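Local coordinates for conserved hypothetical exported protein (Bacteroides fragilis, PDB 4JJA) that is of unknown detailed function but probably acts as an exported peptidoglycan beta-N-acetylmuramidase, at residues D318-P323 with R335-E339. Numbering follows the deposited sequence.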
ATOM      1  N   ASP A 318      25.446  -3.756  13.837  1.00 13.23           N
ATOM      2  CA  ASP A 318      24.749  -2.673  13.161  1.00 12.51           C
ATOM      3  C   ASP A 318      24.679  -2.856  11.645  1.00 12.04           C
ATOM      4  O   ASP A 318      23.795  -2.295  11.010  1.00 13.11           O
ATOM      5  CB  ASP A 318      25.372  -1.348  13.542  1.00 13.93           C
ATOM      6  CG  ASP A 318      24.635  -0.142  13.005  1.00 13.93           C
ATOM      7  OD1 ASP A 318      23.475   0.117  13.373  1.00 15.00           O
ATOM      8  OD2 ASP A 318      25.270   0.580  12.200  1.00 19.01           O
ATOM      9  N   ARG A 319      25.552  -3.694  11.069  1.00 11.82           N
ATOM     10  CA  ARG A 319      25.509  -3.988   9.642  1.00 13.33           C
ATOM     11  C   ARG A 319      24.267  -4.752   9.219  1.00 11.86           C
ATOM     12  O   ARG A 319      23.938  -4.801   8.044  1.00 13.19           O
ATOM     13  CB  ARG A 319      26.784  -4.736   9.192  1.00 15.86           C
ATOM     14  CG  ARG A 319      28.047  -4.036   9.470  1.00 18.16           C
ATOM     15  CD  ARG A 319      27.996  -2.592   8.984  1.00 20.59           C
ATOM     16  NE  ARG A 319      29.284  -1.892   9.214  1.00 25.42           N
ATOM     17  CZ  ARG A 319      30.253  -1.785   8.325  1.00 22.89           C
ATOM     18  NH1 ARG A 319      30.120  -2.285   7.105  1.00 20.49           N
ATOM     19  NH2 ARG A 319      31.383  -1.123   8.657  1.00 27.13           N
ATOM     20  N   PHE A 320      23.567  -5.335  10.181  1.00 10.74           N
ATOM     21  CA  PHE A 320      22.249  -5.944   9.921  1.00 10.01           C
ATOM     22  C   PHE A 320      21.241  -4.954   9.353  1.00  9.10           C
ATOM     23  O   PHE A 320      20.342  -5.320   8.600  1.00  9.90           O
ATOM     24  CB  PHE A 320      21.742  -6.516  11.246  1.00  9.50           C
ATOM     25  CG  PHE A 320      20.370  -7.116  11.167  1.00  8.41           C
ATOM     26  CD1 PHE A 320      20.177  -8.449  10.762  1.00 10.51           C
ATOM     27  CD2 PHE A 320      19.285  -6.385  11.563  1.00  9.75           C
ATOM     28  CE1 PHE A 320      18.913  -8.983  10.728  1.00 10.94           C
ATOM     29  CE2 PHE A 320      18.041  -6.947  11.545  1.00  9.55           C
ATOM     30  CZ  PHE A 320      17.878  -8.232  11.133  1.00  9.96           C
ATOM     31  N   PHE A 321      21.336  -3.705   9.774  1.00  9.28           N
ATOM     32  CA  PHE A 321      20.367  -2.670   9.376  1.00  8.71           C
ATOM     33  C   PHE A 321      20.950  -1.877   8.238  1.00  8.99           C
ATOM     34  O   PHE A 321      21.934  -1.182   8.421  1.00 12.15           O
ATOM     35  CB  PHE A 321      19.988  -1.727  10.524  1.00 10.42           C
ATOM     36  CG  PHE A 321      19.332  -2.411  11.678  1.00 11.07           C
ATOM     37  CD1 PHE A 321      18.011  -2.712  11.664  1.00 12.55           C
ATOM     38  CD2 PHE A 321      20.081  -2.740  12.830  1.00 12.32           C
ATOM     39  CE1 PHE A 321      17.418  -3.359  12.757  1.00 13.96           C
ATOM     40  CE2 PHE A 321      19.510  -3.356  13.906  1.00 13.50           C
ATOM     41  CZ  PHE A 321      18.164  -3.661  13.882  1.00 14.87           C
ATOM     42  N   ARG A 322      20.338  -1.959   7.072  1.00  8.06           N
ATOM     43  CA  ARG A 322      20.706  -1.141   5.925  0.60  8.40           C
ATOM     44  C   ARG A 322      20.580   0.326   6.320  1.00  7.95           C
ATOM     45  O   ARG A 322      19.748   0.669   7.157  1.00  7.91           O
ATOM     46  CB  ARG A 322      19.751  -1.426   4.780  0.60  8.75           C
ATOM     47  CG  ARG A 322      20.014  -2.816   4.185  0.60  9.84           C
ATOM     48  CD  ARG A 322      19.044  -3.276   3.191  0.60  9.37           C
ATOM     49  NE  ARG A 322      19.548  -4.405   2.420  0.60 10.75           N
ATOM     50  CZ  ARG A 322      18.849  -5.060   1.492  0.60  9.89           C
ATOM     51  NH1 ARG A 322      17.552  -4.772   1.301  0.60  9.50           N
ATOM     52  NH2 ARG A 322      19.447  -6.054   0.818  0.60 12.85           N
ATOM     53  N   PRO A 323      21.309   1.244   5.650  1.00  8.48           N
ATOM     54  CA  PRO A 323      21.154   2.655   5.958  1.00  8.59           C
ATOM     55  C   PRO A 323      19.683   3.108   5.928  1.00  9.29           C
ATOM     56  O   PRO A 323      19.246   3.929   6.757  1.00 10.70           O
ATOM     57  CB  PRO A 323      22.003   3.310   4.895  1.00 10.42           C
ATOM     58  CG  PRO A 323      23.109   2.332   4.678  1.00 10.53           C
ATOM     59  CD  PRO A 323      22.434   0.980   4.728  1.00  8.95           C
ATOM     60  N   ARG A 335      16.158   0.984  15.530  1.00  9.39           N
ATOM     61  CA  ARG A 335      17.474   0.397  15.441  1.00  9.29           C
ATOM     62  C   ARG A 335      18.209   0.481  16.776  1.00 10.40           C
ATOM     63  O   ARG A 335      18.833  -0.503  17.234  1.00 10.91           O
ATOM     64  CB  ARG A 335      18.260   1.175  14.407  1.00  9.39           C
ATOM     65  CG  ARG A 335      19.710   0.793  14.258  1.00  9.91           C
ATOM     66  CD  ARG A 335      20.504   1.825  13.503  1.00 10.47           C
ATOM     67  NE  ARG A 335      20.075   1.970  12.110  1.00 10.80           N
ATOM     68  CZ  ARG A 335      20.773   1.603  11.027  1.00 10.49           C
ATOM     69  NH1 ARG A 335      21.943   0.996  11.120  1.00 11.27           N
ATOM     70  NH2 ARG A 335      20.270   1.875   9.829  1.00 10.52           N
ATOM     71  N   LYS A 336      18.190   1.664  17.373  1.00 11.25           N
ATOM     72  CA  LYS A 336      18.969   1.879  18.596  1.00 11.89           C
ATOM     73  C   LYS A 336      18.496   0.968  19.735  1.00 10.88           C
ATOM     74  O   LYS A 336      19.300   0.384  20.472  1.00 12.05           O
ATOM     75  CB  LYS A 336      18.870   3.329  19.041  1.00 12.68           C
ATOM     76  CG  LYS A 336      19.565   4.317  18.111  1.00 15.43           C
ATOM     77  CD  LYS A 336      19.356   5.779  18.625  1.00 23.09           C
ATOM     78  CE  LYS A 336      19.804   6.875  17.684  1.00 27.72           C
ATOM     79  NZ  LYS A 336      19.505   8.226  18.294  1.00 32.63           N
HETATM   80  N   MSE A 337      17.192   0.843  19.885  1.00 10.30           N
HETATM   81  CA  MSE A 337      16.629  -0.001  20.950  1.00 10.46           C
HETATM   82  C   MSE A 337      16.851  -1.479  20.708  1.00  9.76           C
HETATM   83  O   MSE A 337      17.156  -2.217  21.639  1.00 10.84           O
HETATM   84  CB  MSE A 337      15.162   0.310  21.132  1.00  9.85           C
HETATM   85  CG  MSE A 337      14.883   1.680  21.719  1.00 11.15           C
HETATM   86 SE   MSE A 337      13.029   2.084  21.948  0.75 10.13          SE
HETATM   87  CE  MSE A 337      12.657   1.048  23.565  1.00 13.93           C
ATOM     88  N   ILE A 338      16.773  -1.915  19.446  1.00  9.64           N
ATOM     89  CA  ILE A 338      17.094  -3.317  19.163  1.00 10.03           C
ATOM     90  C   ILE A 338      18.544  -3.595  19.553  1.00 10.65           C
ATOM     91  O   ILE A 338      18.859  -4.585  20.218  1.00 11.60           O
ATOM     92  CB  ILE A 338      16.829  -3.707  17.721  1.00  9.18           C
ATOM     93  CG1 ILE A 338      15.312  -3.642  17.435  1.00 10.40           C
ATOM     94  CG2 ILE A 338      17.396  -5.106  17.426  1.00 11.38           C
ATOM     95  CD1 ILE A 338      14.874  -3.888  16.012  1.00 11.15           C
ATOM     96  N   GLU A 339      19.440  -2.726  19.111  1.00 11.14           N
ATOM     97  CA  GLU A 339      20.857  -2.922  19.369  1.00 12.56           C
ATOM     98  C   GLU A 339      21.163  -2.815  20.854  1.00 12.89           C
ATOM     99  O   GLU A 339      22.125  -3.394  21.331  1.00 15.50           O
ATOM    100  CB  GLU A 339      21.650  -1.875  18.592  1.00 12.79           C
ATOM    101  CG  GLU A 339      21.635  -2.184  17.111  1.00 13.03           C
ATOM    102  CD  GLU A 339      22.321  -1.183  16.223  1.00 15.59           C
ATOM    103  OE1 GLU A 339      22.779  -0.114  16.687  1.00 19.79           O
ATOM    104  OE2 GLU A 339      22.356  -1.442  14.988  1.00 15.20           O
TER
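Asp318, in the last turn of a 3-10 segment, meets two residues of helix 333-339 with a single oxygen. Its OD1 takes a nearly straight hydrogen bond from Arg335 NH1 (2.9 Å, 161°), which makes a salt bridge; the donor lies above the carboxylate plane, while OD1 sits in the plane of the guanidinium. The same OD1 comes within 2.5 Å of Glu339 OE2, the two carboxylates turned almost perpendicular, 80° apart. Phe321 then points at the helix. Its CB lies under one face of the Arg335 guanidinium, 3.4 Å from NH1, and Arg335 CG makes a CH-pi contact over the ring, 4.2 Å from the centroid. The extended start of the arginine chain, with CG anti to the backbone N (chi1 175°), carries it past the phenyl ring before a bend at chi3 brings the guanidinium over CB. Ile338 CG2 touches the ring edge at CZ (3.9 Å), and Tyr311 and Phe325 add further aromatic packing around this buried ring. At Arg322 the carbonyl takes part, O receiving a weak, bent bond from Arg335 NH2 (3.0 Å). Glu326 gives NH2 a salt bridge as well. The contact thus ties the loop after helix 305-314 to helix 333-339 in the C-terminal NamZ region, and the short carboxylate pair implies that one of the two acids is probably protonated, while the salt-bridged arginine would offset charge left on the pair.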